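Local coordinates for zinc finger (CCCH type) motif-containing protein (Toxoplasma gondii, PDB 7NJC), which probably reads N6-methyladenosine in messenger RNA through a YTH domain, the part of the longer zinc-finger protein present in this chain, at residues 12-17 against 53-58; 31-36 against 81-86; 116-121 against 131-136. All coordinates share one frame; numbering follows the deposited sequence.

Contact 1 (12-17 against 53-58). With TOE (2-[2-(2-methoxy-ethoxy)-ethoxy]-ethoxyl), chain C.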
loop_
_atom_site.group_PDB
_atom_site.type_symbol
_atom_site.label_atom_id
_atom_site.label_comp_id
_atom_site.label_asym_id
_atom_site.label_seq_id
_atom_site.Cartn_x
_atom_site.Cartn_y
_atom_site.Cartn_z
ATOM N N SER A 12 -16.794 -7.490 3.002
ATOM C CA SER A 12 -16.921 -6.155 3.586
ATOM C C SER A 12 -16.851 -5.080 2.499
ATOM O O SER A 12 -16.655 -5.366 1.312
ATOM C CB SER A 12 -15.887 -5.927 4.694
ATOM O OG SER A 12 -14.580 -6.093 4.191
ATOM N N THR A 13 -17.067 -3.827 2.918
ATOM C CA THR A 13 -17.093 -2.691 2.001
ATOM C C THR A 13 -15.704 -2.114 1.731
ATOM O O THR A 13 -15.320 -1.941 0.572
ATOM C CB THR A 13 -18.072 -1.616 2.497
ATOM O OG1 THR A 13 -19.401 -2.162 2.515
ATOM C CG2 THR A 13 -18.051 -0.405 1.572
ATOM N N LYS A 14 -14.928 -1.826 2.773
ATOM C CA LYS A 14 -13.586 -1.293 2.567
ATOM C C LYS A 14 -12.614 -1.949 3.530
ATOM O O LYS A 14 -12.905 -2.091 4.724
ATOM C CB LYS A 14 -13.491 0.226 2.779
ATOM C CG LYS A 14 -14.295 1.072 1.822
ATOM C CD LYS A 14 -13.851 2.523 1.920
ATOM C CE LYS A 14 -14.770 3.427 1.128
ATOM N NZ LYS A 14 -14.300 4.836 1.156
ATOM N N ARG A 15 -11.444 -2.319 3.010
ATOM C CA ARG A 15 -10.349 -2.828 3.822
ATOM C C ARG A 15 -9.084 -2.078 3.450
ATOM O O ARG A 15 -8.953 -1.570 2.331
ATOM C CB ARG A 15 -10.171 -4.331 3.634
ATOM C CG ARG A 15 -11.316 -5.098 4.291
ATOM C CD ARG A 15 -11.265 -6.589 4.005
ATOM N NE ARG A 15 -10.112 -7.247 4.610
ATOM C CZ ARG A 15 -9.842 -8.535 4.448
ATOM N NH1 ARG A 15 -10.649 -9.289 3.709
ATOM N NH2 ARG A 15 -8.768 -9.068 5.016
ATOM N N PHE A 16 -8.163 -2.004 4.405
ATOM C CA PHE A 16 -7.007 -1.119 4.305
ATOM C C PHE A 16 -5.756 -1.882 4.701
ATOM O O PHE A 16 -5.706 -2.464 5.790
ATOM C CB PHE A 16 -7.165 0.080 5.257
ATOM C CG PHE A 16 -8.421 0.891 5.034
ATOM C CD1 PHE A 16 -9.645 0.499 5.584
ATOM C CD2 PHE A 16 -8.371 2.060 4.291
ATOM C CE1 PHE A 16 -10.788 1.256 5.382
ATOM C CE2 PHE A 16 -9.510 2.816 4.082
ATOM C CZ PHE A 16 -10.719 2.421 4.629
ATOM N N PHE A 17 -4.733 -1.847 3.839
ATOM C CA PHE A 17 -3.483 -2.556 4.073
ATOM C C PHE A 17 -2.308 -1.611 3.917
ATOM O O PHE A 17 -2.287 -0.776 3.008
ATOM C CB PHE A 17 -3.317 -3.704 3.087
ATOM C CG PHE A 17 -4.388 -4.751 3.204
ATOM C CD1 PHE A 17 -5.592 -4.607 2.522
ATOM C CD2 PHE A 17 -4.202 -5.861 4.019
ATOM C CE1 PHE A 17 -6.600 -5.570 2.635
ATOM C CE2 PHE A 17 -5.189 -6.825 4.132
ATOM C CZ PHE A 17 -6.396 -6.672 3.445
ATOM N N THR A 53 -14.250 -7.785 -1.157
ATOM C CA THR A 53 -14.378 -6.448 -0.600
ATOM C C THR A 53 -14.665 -5.464 -1.724
ATOM O O THR A 53 -14.086 -5.571 -2.807
ATOM C CB THR A 53 -13.066 -6.054 0.093
ATOM O OG1 THR A 53 -12.607 -7.145 0.900
ATOM C CG2 THR A 53 -13.264 -4.829 0.962
ATOM N N ASP A 54 -15.544 -4.492 -1.462
ATOM C CA ASP A 54 -15.842 -3.495 -2.491
ATOM C C ASP A 54 -14.597 -2.697 -2.863
ATOM O O ASP A 54 -14.386 -2.375 -4.039
ATOM C CB ASP A 54 -16.920 -2.527 -2.014
ATOM C CG ASP A 54 -18.292 -3.152 -1.962
ATOM O OD1 ASP A 54 -18.464 -4.287 -2.464
ATOM O OD2 ASP A 54 -19.205 -2.498 -1.415
ATOM N N HIS A 55 -13.775 -2.348 -1.875
ATOM C CA HIS A 55 -12.605 -1.499 -2.092
ATOM C C HIS A 55 -11.470 -1.981 -1.210
ATOM O O HIS A 55 -11.608 -1.994 0.018
ATOM C CB HIS A 55 -12.917 -0.041 -1.732
ATOM C CG HIS A 55 -14.002 0.563 -2.566
ATOM N ND1 HIS A 55 -15.282 0.770 -2.097
ATOM C CD2 HIS A 55 -14.004 0.970 -3.856
ATOM C CE1 HIS A 55 -16.020 1.299 -3.057
ATOM N NE2 HIS A 55 -15.269 1.426 -4.135
ATOM N N VAL A 56 -10.337 -2.323 -1.823
ATOM C CA VAL A 56 -9.113 -2.646 -1.096
ATOM C C VAL A 56 -8.177 -1.457 -1.260
ATOM O O VAL A 56 -7.747 -1.147 -2.377
ATOM C CB VAL A 56 -8.477 -3.951 -1.595
ATOM C CG1 VAL A 56 -7.141 -4.191 -0.891
ATOM C CG2 VAL A 56 -9.424 -5.121 -1.342
ATOM N N LEU A 57 -7.888 -0.773 -0.158
ATOM C CA LEU A 57 -7.025 0.400 -0.176
ATOM C C LEU A 57 -5.626 0.022 0.297
ATOM O O LEU A 57 -5.461 -0.730 1.267
ATOM C CB LEU A 57 -7.579 1.519 0.715
ATOM C CG LEU A 57 -8.845 2.237 0.247
ATOM C CD1 LEU A 57 -8.798 2.504 -1.253
ATOM C CD2 LEU A 57 -10.087 1.446 0.646
ATOM N N LEU A 58 -4.626 0.561 -0.388
ATOM C CA LEU A 58 -3.226 0.262 -0.127
ATOM C C LEU A 58 -2.555 1.554 0.301
ATOM O O LEU A 58 -2.635 2.555 -0.414
ATOM C CB LEU A 58 -2.553 -0.286 -1.388
ATOM C CG LEU A 58 -3.232 -1.521 -1.999
ATOM C CD1 LEU A 58 -2.525 -1.931 -3.271
ATOM C CD2 LEU A 58 -3.277 -2.672 -1.003
HETATM O "O2'" TOE C . -13.575 6.257 3.986
HETATM C "CA'" TOE C . -12.783 7.318 3.526
HETATM C "CB'" TOE C . -11.514 6.753 2.894
HETATM O "OC'" TOE C . -11.845 6.143 1.676
HETATM C "CD'" TOE C . -10.738 5.763 0.909
HETATM C "CE'" TOE C . -11.073 5.850 -0.580
HETATM O "OF'" TOE C . -12.056 4.907 -0.894
HETATM C "CG'" TOE C . -12.130 4.595 -2.257
HETATM C "CH'" TOE C . -13.469 5.063 -2.828
HETATM O "OI'" TOE C . -14.510 4.714 -1.965
HETATM C "CK'" TOE C . -15.775 5.118 -2.413
HETATM O O HOH W 1 -13.652 -8.698 3.053
#
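With CG of Lys14 turned anti to its own carbonyl carbon (chi1 -63°) and every later torsion extended, the lysine chain runs out at a slant past His55 and Leu57, CG lying 4.0 Å from His55 CB and CD 4.1 Å from Leu57 CD2. Phe16 repeats that first torsion two residues on (chi1 -57°), which lays its ring alongside Leu57, the two side chains pointing the same way. CD2 of the ring packs 3.7 Å from Leu57 CB, while Leu57 CD2 makes an off-centre CH-pi contact with the ring. Beyond the protein atoms, the ammonium of Lys14 is wrapped by the bound polyether, whose four oxygens all accept from it; the shortest bond is NZ to OC' at 2.8 Å. Ether oxygen OI' also sits over the centre of one face of the His55 ring.

These residues belong to neighbouring parallel strands, 14-21 and 53-62, inside the mixed sheet of the YTH domain (PUA clan), toward its 134-135 edge. The intervening chain includes helices 24-33 and 40-52. The backbone ladder alternates regularly: Arg15 N gives to His55 O, Leu57 N to Arg15 O in a nearly straight bond of 2.8 Å, and Phe17 N to Leu57 O.

On the sheet face carrying Arg15, Phe17, Thr53 and Val56, against which helix 40-52 packs, the arginine chain bends at chi3 and crosses Thr53 at about a right angle, CD coming 3.4 Å from OG1. Its NE forms a salt bridge with Glu134, and NH1 donates to a water that in turn donates to Thr53 OG1 and is bonded to Ser12 OG. Thr53 OG1 is also hydrogen-bonded to Ala49 O, in the last turn of helix 40-52.

Contact 2 (31-36 against 81-86). With 6MD (N-methyladenosine), chain D.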
loop_
_atom_site.group_PDB
_atom_site.type_symbol
_atom_site.label_atom_id
_atom_site.label_comp_id
_atom_site.label_asym_id
_atom_site.label_seq_id
_atom_site.Cartn_x
_atom_site.Cartn_y
_atom_site.Cartn_z
ATOM N N ILE A 31 3.761 4.457 -9.475
ATOM C CA ILE A 31 3.011 5.665 -9.793
ATOM C C ILE A 31 2.967 5.895 -11.296
ATOM O O ILE A 31 1.928 6.263 -11.852
ATOM C CB ILE A 31 3.641 6.853 -9.050
ATOM C CG1 ILE A 31 3.301 6.761 -7.562
ATOM C CG2 ILE A 31 3.193 8.160 -9.644
ATOM C CD1 ILE A 31 4.244 7.571 -6.693
ATOM N N GLN A 32 4.091 5.688 -11.978
ATOM C CA GLN A 32 4.119 5.954 -13.409
ATOM C C GLN A 32 3.273 4.966 -14.201
ATOM O O GLN A 32 2.725 5.332 -15.248
ATOM C CB GLN A 32 5.557 5.973 -13.920
ATOM C CG GLN A 32 6.252 7.316 -13.715
ATOM C CD GLN A 32 5.880 8.371 -14.768
ATOM O OE1 GLN A 32 6.599 9.353 -14.945
ATOM N NE2 GLN A 32 4.759 8.172 -15.460
ATOM N N HIS A 33 3.138 3.725 -13.722
ATOM C CA HIS A 33 2.496 2.679 -14.504
ATOM C C HIS A 33 1.250 2.085 -13.865
ATOM O O HIS A 33 0.580 1.261 -14.504
ATOM C CB HIS A 33 3.515 1.590 -14.870
ATOM C CG HIS A 33 4.648 2.113 -15.691
ATOM N ND1 HIS A 33 4.515 2.426 -17.028
ATOM C CD2 HIS A 33 5.921 2.426 -15.355
ATOM C CE1 HIS A 33 5.664 2.895 -17.483
ATOM N NE2 HIS A 33 6.533 2.906 -16.487
ATOM N N GLY A 34 0.894 2.501 -12.652
ATOM C CA GLY A 34 -0.313 2.003 -12.021
ATOM C C GLY A 34 -0.272 0.518 -11.722
ATOM O O GLY A 34 -1.206 -0.223 -12.048
ATOM N N VAL A 35 0.796 0.078 -11.057
ATOM C CA VAL A 35 1.065 -1.345 -10.887
ATOM C C VAL A 35 1.754 -1.561 -9.548
ATOM O O VAL A 35 2.489 -0.697 -9.058
ATOM C CB VAL A 35 1.917 -1.872 -12.071
ATOM C CG1 VAL A 35 3.275 -1.182 -12.120
ATOM C CG2 VAL A 35 2.071 -3.391 -12.012
ATOM N N TRP A 36 1.496 -2.726 -8.949
ATOM C CA TRP A 36 2.218 -3.150 -7.756
ATOM C C TRP A 36 2.360 -4.667 -7.787
ATOM O O TRP A 36 1.737 -5.355 -8.601
ATOM C CB TRP A 36 1.532 -2.656 -6.465
ATOM C CG TRP A 36 2.411 -2.798 -5.271
ATOM C CD1 TRP A 36 2.228 -3.630 -4.198
ATOM C CD2 TRP A 36 3.647 -2.114 -5.044
ATOM N NE1 TRP A 36 3.274 -3.496 -3.307
ATOM C CE2 TRP A 36 4.154 -2.564 -3.798
ATOM C CE3 TRP A 36 4.367 -1.147 -5.762
ATOM C CZ2 TRP A 36 5.357 -2.095 -3.266
ATOM C CZ3 TRP A 36 5.555 -0.683 -5.236
ATOM C CH2 TRP A 36 6.039 -1.151 -3.994
ATOM N N GLN A 81 0.700 -11.759 -16.965
ATOM C CA GLN A 81 0.881 -11.040 -18.218
ATOM C C GLN A 81 0.962 -9.527 -18.045
ATOM O O GLN A 81 1.238 -8.825 -19.026
ATOM C CB GLN A 81 -0.245 -11.388 -19.198
ATOM C CG GLN A 81 -0.261 -12.850 -19.599
ATOM C CD GLN A 81 -1.253 -13.141 -20.705
ATOM O OE1 GLN A 81 -2.422 -12.758 -20.624
ATOM N NE2 GLN A 81 -0.790 -13.815 -21.751
ATOM N N LEU A 82 0.739 -9.009 -16.836
ATOM C CA LEU A 82 0.754 -7.565 -16.611
ATOM C C LEU A 82 2.180 -7.101 -16.334
ATOM O O LEU A 82 2.792 -7.522 -15.346
ATOM C CB LEU A 82 -0.135 -7.199 -15.425
ATOM C CG LEU A 82 -0.150 -5.702 -15.102
ATOM C CD1 LEU A 82 -0.756 -4.916 -16.267
ATOM C CD2 LEU A 82 -0.927 -5.448 -13.823
ATOM N N PHE A 83 2.698 -6.215 -17.194
ATOM C CA PHE A 83 4.036 -5.634 -17.068
ATOM C C PHE A 83 5.070 -6.652 -16.591
ATOM O O PHE A 83 5.771 -6.397 -15.604
ATOM C CB PHE A 83 4.021 -4.452 -16.093
ATOM C CG PHE A 83 3.264 -3.244 -16.587
ATOM C CD1 PHE A 83 3.714 -2.516 -17.680
ATOM C CD2 PHE A 83 2.133 -2.809 -15.922
ATOM C CE1 PHE A 83 3.026 -1.389 -18.120
ATOM C CE2 PHE A 83 1.437 -1.686 -16.354
ATOM C CZ PHE A 83 1.884 -0.979 -17.458
ATOM N N PRO A 84 5.206 -7.798 -17.260
ATOM C CA PRO A 84 6.092 -8.855 -16.745
ATOM C C PRO A 84 7.514 -8.351 -16.548
ATOM O O PRO A 84 8.130 -7.816 -17.471
ATOM C CB PRO A 84 6.044 -9.922 -17.844
ATOM C CG PRO A 84 4.831 -9.643 -18.628
ATOM C CD PRO A 84 4.601 -8.161 -18.553
ATOM N N GLY A 85 8.029 -8.519 -15.329
ATOM C CA GLY A 85 9.417 -8.222 -15.020
ATOM C C GLY A 85 9.746 -6.760 -14.822
ATOM O O GLY A 85 10.933 -6.412 -14.766
ATOM N N ILE A 86 8.735 -5.899 -14.680
ATOM C CA ILE A 86 8.959 -4.456 -14.630
ATOM C C ILE A 86 9.863 -4.050 -13.463
ATOM O O ILE A 86 10.580 -3.045 -13.549
ATOM C CB ILE A 86 7.605 -3.716 -14.611
ATOM C CG1 ILE A 86 7.804 -2.229 -14.896
ATOM C CG2 ILE A 86 6.883 -3.931 -13.267
ATOM C CD1 ILE A 86 6.503 -1.479 -15.082
HETATM O "O5'" 6MD D . 11.014 -8.921 2.605
HETATM C "C5'" 6MD D . 9.944 -8.063 3.007
HETATM C "C4'" 6MD D . 10.139 -6.673 2.454
HETATM O "O4'" 6MD D . 9.834 -6.650 1.048
HETATM C "C3'" 6MD D . 9.308 -5.572 3.012
HETATM O "O3'" 6MD D . 9.523 -5.145 4.313
HETATM C "C2'" 6MD D . 9.253 -4.564 1.943
HETATM O "O2'" 6MD D . 9.612 -3.238 2.121
HETATM C "C1'" 6MD D . 9.590 -5.308 0.668
HETATM N N9 6MD D . 8.631 -5.320 -0.439
HETATM C C8 6MD D . 7.564 -5.991 -0.499
HETATM N N7 6MD D . 7.053 -5.804 -1.754
HETATM C C5 6MD D . 7.939 -4.991 -2.435
HETATM C C6 6MD D . 8.035 -4.404 -3.749
HETATM N N6 6MD D . 6.991 -4.627 -4.782
HETATM N N1 6MD D . 9.080 -3.645 -4.064
HETATM C C2 6MD D . 10.061 -3.407 -3.158
HETATM N N3 6MD D . 10.000 -3.931 -1.916
HETATM C C4 6MD D . 8.975 -4.724 -1.525
HETATM C CZ 6MD D . 7.242 -4.159 -6.103
#
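Val35 reaches from the short strand 35-36 toward residues 81-86 of the loop before strand 98-109, and its atoms divide the contact among three partners. CB already lies 4.0 Å from Phe83 CD2. From there CG2, anti to the backbone N, goes to the same ring carbon and to Leu82, meeting its CD2 at 4.1 Å as the two side chains slide past each other in opposite directions. The other branch, CG1, stands between the backbone N and the carbonyl carbon (chi1 62°) and makes a looser contact of 4.4 Å with Ile86 CD1.

His33, the last residue of helix 24-33, closes the other side. Its CB lies over one face of the Phe83 ring, 4.0 Å from CZ, and its carbonyl O approaches CE2 of the same ring at 3.6 Å. The imidazole is inclined to that ring, with the planes at 59°, and its CD2 touches Ile86 CD1 at 4.0 Å. A type II turn from Phe83 to Ile86, closed by Ile86 N donating to Phe83 O, brings both residues to this surface.

Trp36 leaves the backbone on the side away from the loop, and N6 of the N-methyladenosine lies 3.4 Å from its CZ2, over one indole face. Trp87, the next residue of the same loop, meets Trp36 edge-to-face, consistent with the aromatic cage in which YTH domains hold the methylated adenine.

Contact 3 (116-121 against 131-136); sequences VTNPWN and DGTEVP. With 6MD (N-methyladenosine), chain D; nucleotides of chain B.
Residues 116-121 and 131-136 approach each other without pairing as strands, the closest CA atoms being those of Trp120 and Val135, 6.2 Å apart. The first segment leaves its weakly bonded strand in a type I turn from Asn118 to Asn121, closed by Asn121 N donating to Asn118 O; the second runs through a G1 beta bulge, in which Gly132 and Thr133 both face Ile18, to Pro136 at the N-cap of the following helix.

Asn118 joins the two. Its CG is anti to the backbone N (chi1 -178°), which carries the amide across to the second segment, where ND2 donates to Glu134 O in a straight bond of 2.9 Å with the acceptor in the amide plane. Its OD1 accepts from Trp120 N, an Asx turn whose donor stands well above the carbonyl plane, and also lies 3.3 Å from Pro136 CD. Glu134 O takes a second bond, from a water that donates to Trp120 O as well. CG2 of Thr133 packs against both asparagine amides, 3.4 Å from ND2 of Asn118.

The indole of Trp120 lies along Pro136: CA of the proline sits over the six-membered ring in a CH-pi contact, 3.6 Å from its centroid, and CG packs 3.8 Å from CD2. At the indole edge comes Glu134, with CG in the ring plane and OE2, salt-bridged to Arg15, at 3.6 Å from CZ3, its carboxylate plane nearly perpendicular to the ring. Pro119 CG also touches Pro136 CG.

At the far end, Asp131 N donates to the phosphate oxygen OP2 of C4 of chain B, 2.8 Å away. Val135 pairs through its backbone with Phe16 of strand 14-21, beside which 134-135 is the sheet's outermost strand within this chain, while Trp120 also rests on Pro137 at the start of helix 137-148.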
loop_
_atom_site.group_PDB
_atom_site.type_symbol
_atom_site.label_atom_id
_atom_site.label_comp_id
_atom_site.label_asym_id
_atom_site.label_seq_id
_atom_site.Cartn_x
_atom_site.Cartn_y
_atom_site.Cartn_z
ATOM N N VAL A 116 0.074 5.846 17.952
ATOM C CA VAL A 116 -1.044 5.080 17.424
ATOM C C VAL A 116 -0.588 3.635 17.363
ATOM O O VAL A 116 0.475 3.348 16.801
ATOM C CB VAL A 116 -1.441 5.553 16.010
ATOM C CG1 VAL A 116 -2.542 4.667 15.459
ATOM C CG2 VAL A 116 -1.879 7.008 16.024
ATOM N N THR A 117 -1.368 2.733 17.949
ATOM C CA THR A 117 -1.080 1.310 17.830
ATOM C C THR A 117 -2.211 0.615 17.090
ATOM O O THR A 117 -3.327 1.131 16.987
ATOM C CB THR A 117 -0.846 0.625 19.181
ATOM O OG1 THR A 117 -1.993 0.797 20.018
ATOM C CG2 THR A 117 0.390 1.190 19.867
ATOM N N ASN A 118 -1.908 -0.578 16.594
ATOM C CA ASN A 118 -2.825 -1.284 15.709
ATOM C C ASN A 118 -3.357 -2.528 16.409
ATOM O O ASN A 118 -2.608 -3.505 16.584
ATOM C CB ASN A 118 -2.080 -1.657 14.424
ATOM C CG ASN A 118 -2.960 -2.360 13.407
ATOM O OD1 ASN A 118 -4.116 -2.681 13.675
ATOM N ND2 ASN A 118 -2.401 -2.620 12.224
ATOM N N PRO A 119 -4.641 -2.558 16.793
ATOM C CA PRO A 119 -5.178 -3.737 17.497
ATOM C C PRO A 119 -5.278 -4.977 16.626
ATOM O O PRO A 119 -5.445 -6.081 17.159
ATOM C CB PRO A 119 -6.563 -3.265 17.959
ATOM C CG PRO A 119 -6.953 -2.230 16.936
ATOM C CD PRO A 119 -5.668 -1.523 16.576
ATOM N N TRP A 120 -5.189 -4.832 15.310
ATOM C CA TRP A 120 -5.173 -5.968 14.405
ATOM C C TRP A 120 -3.767 -6.444 14.099
ATOM O O TRP A 120 -3.599 -7.357 13.279
ATOM C CB TRP A 120 -5.890 -5.615 13.100
ATOM C CG TRP A 120 -7.369 -5.494 13.242
ATOM C CD1 TRP A 120 -8.098 -5.510 14.401
ATOM C CD2 TRP A 120 -8.305 -5.344 12.181
ATOM N NE1 TRP A 120 -9.436 -5.373 14.116
ATOM C CE2 TRP A 120 -9.587 -5.272 12.758
ATOM C CE3 TRP A 120 -8.184 -5.267 10.792
ATOM C CZ2 TRP A 120 -10.745 -5.125 11.992
ATOM C CZ3 TRP A 120 -9.330 -5.117 10.033
ATOM C CH2 TRP A 120 -10.594 -5.054 10.634
ATOM N N ASN A 121 -2.761 -5.852 14.736
ATOM C CA ASN A 121 -1.372 -6.245 14.556
ATOM C C ASN A 121 -0.660 -6.278 15.904
ATOM O O ASN A 121 0.396 -5.669 16.097
ATOM C CB ASN A 121 -0.676 -5.314 13.561
ATOM C CG ASN A 121 0.693 -5.817 13.173
ATOM O OD1 ASN A 121 0.917 -7.022 13.103
ATOM N ND2 ASN A 121 1.620 -4.897 12.923
ATOM N N ASP A 131 5.038 -5.104 5.673
ATOM C CA ASP A 131 4.303 -5.144 4.412
ATOM C C ASP A 131 3.077 -6.047 4.538
ATOM O O ASP A 131 3.163 -7.177 5.031
ATOM C CB ASP A 131 5.238 -5.691 3.333
ATOM C CG ASP A 131 4.613 -5.682 1.949
ATOM O OD1 ASP A 131 4.057 -4.631 1.561
ATOM O OD2 ASP A 131 4.710 -6.716 1.243
ATOM N N GLY A 132 1.924 -5.547 4.080
ATOM C CA GLY A 132 0.687 -6.306 4.115
ATOM C C GLY A 132 -0.093 -6.235 5.413
ATOM O O GLY A 132 -1.114 -6.923 5.535
ATOM N N THR A 133 0.340 -5.423 6.378
ATOM C CA THR A 133 -0.377 -5.295 7.645
ATOM C C THR A 133 -1.746 -4.664 7.416
ATOM O O THR A 133 -1.844 -3.592 6.823
ATOM C CB THR A 133 0.428 -4.402 8.593
ATOM O OG1 THR A 133 1.673 -5.032 8.920
ATOM C CG2 THR A 133 -0.365 -4.116 9.880
ATOM N N GLU A 134 -2.802 -5.313 7.890
ATOM C CA GLU A 134 -4.137 -4.723 7.809
ATOM C C GLU A 134 -4.363 -3.775 8.985
ATOM O O GLU A 134 -3.881 -4.020 10.096
ATOM C CB GLU A 134 -5.229 -5.795 7.786
ATOM C CG GLU A 134 -6.566 -5.223 7.310
ATOM C CD GLU A 134 -7.605 -6.268 6.931
ATOM O OE1 GLU A 134 -7.304 -7.481 6.955
ATOM O OE2 GLU A 134 -8.741 -5.863 6.608
ATOM N N VAL A 135 -5.074 -2.679 8.732
ATOM C CA VAL A 135 -5.483 -1.793 9.822
ATOM C C VAL A 135 -7.003 -1.808 9.915
ATOM O O VAL A 135 -7.686 -1.983 8.890
ATOM C CB VAL A 135 -4.944 -0.357 9.663
ATOM C CG1 VAL A 135 -3.414 -0.324 9.703
ATOM C CG2 VAL A 135 -5.433 0.252 8.373
ATOM N N PRO A 136 -7.578 -1.616 11.100
ATOM C CA PRO A 136 -9.033 -1.593 11.202
ATOM C C PRO A 136 -9.601 -0.454 10.384
ATOM O O PRO A 136 -8.943 0.589 10.195
ATOM C CB PRO A 136 -9.280 -1.370 12.703
ATOM C CG PRO A 136 -8.005 -1.748 13.377
ATOM C CD PRO A 136 -6.922 -1.408 12.402
HETATM O "O5'" 6MD D . 11.014 -8.921 2.605
HETATM C "C5'" 6MD D . 9.944 -8.063 3.007
HETATM C "C4'" 6MD D . 10.139 -6.673 2.454
HETATM O "O4'" 6MD D . 9.834 -6.650 1.048
HETATM C "C3'" 6MD D . 9.308 -5.572 3.012
HETATM O "O3'" 6MD D . 9.523 -5.145 4.313
HETATM C "C2'" 6MD D . 9.253 -4.564 1.943
HETATM O "O2'" 6MD D . 9.612 -3.238 2.121
HETATM C "C1'" 6MD D . 9.590 -5.308 0.668
HETATM N N9 6MD D . 8.631 -5.320 -0.439
HETATM C C8 6MD D . 7.564 -5.991 -0.499
HETATM N N7 6MD D . 7.053 -5.804 -1.754
HETATM C C5 6MD D . 7.939 -4.991 -2.435
HETATM C C6 6MD D . 8.035 -4.404 -3.749
HETATM N N6 6MD D . 6.991 -4.627 -4.782
HETATM N N1 6MD D . 9.080 -3.645 -4.064
HETATM C C2 6MD D . 10.061 -3.407 -3.158
HETATM N N3 6MD D . 10.000 -3.931 -1.916
HETATM C C4 6MD D . 8.975 -4.724 -1.525
HETATM C CZ 6MD D . 7.242 -4.159 -6.103
ATOM P P C B 4 8.900 -5.528 5.679
ATOM O OP1 C B 4 10.020 -6.058 6.515
ATOM O OP2 C B 4 7.631 -6.267 5.479
ATOM O "O5'" C B 4 8.484 -4.088 6.199
ATOM C "C5'" C B 4 9.423 -3.221 6.798
ATOM C "C4'" C B 4 8.904 -2.741 8.123
ATOM O "O4'" C B 4 8.761 -3.862 9.022
ATOM C "C3'" C B 4 9.785 -1.755 8.860
ATOM O "O3'" C B 4 9.507 -0.440 8.404
ATOM C "C2'" C B 4 9.402 -1.978 10.321
ATOM O "O2'" C B 4 8.222 -1.250 10.616
ATOM C "C1'" C B 4 9.039 -3.467 10.339
ATOM N N1 C B 4 10.086 -4.369 10.867
ATOM C C2 C B 4 10.417 -4.355 12.226
ATOM O O2 C B 4 9.866 -3.533 12.983
ATOM N N3 C B 4 11.351 -5.230 12.674
ATOM C C4 C B 4 11.922 -6.105 11.840
ATOM N N4 C B 4 12.836 -6.941 12.341
ATOM C C5 C B 4 11.586 -6.158 10.458
ATOM C C6 C B 4 10.662 -5.288 10.027
HETATM O O HOH W 2 -2.681 -6.867 10.589
#

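All three contacts belong to one YTH domain and reach the same mixed sheet. Contact 1 lies on its adjacent strands 14-21 and 53-62, whereas contacts 2 and 3 involve its outermost strands, 35-36 and 134-135, with centres about 26 Å apart on opposite sides of the chain's centre. Contacts 1 and 3, about 14 Å between centres, touch directly, strands 14-21 and 134-135 being neighbours in the sheet. Along the chain, contacts 1 and 2 interleave, and contact 3 follows both. Trp36 of contact 2 and Asp131 of contact 3 both touch the N-methyladenosine, so one edge strand and the loop leading into the other reach the same nucleoside.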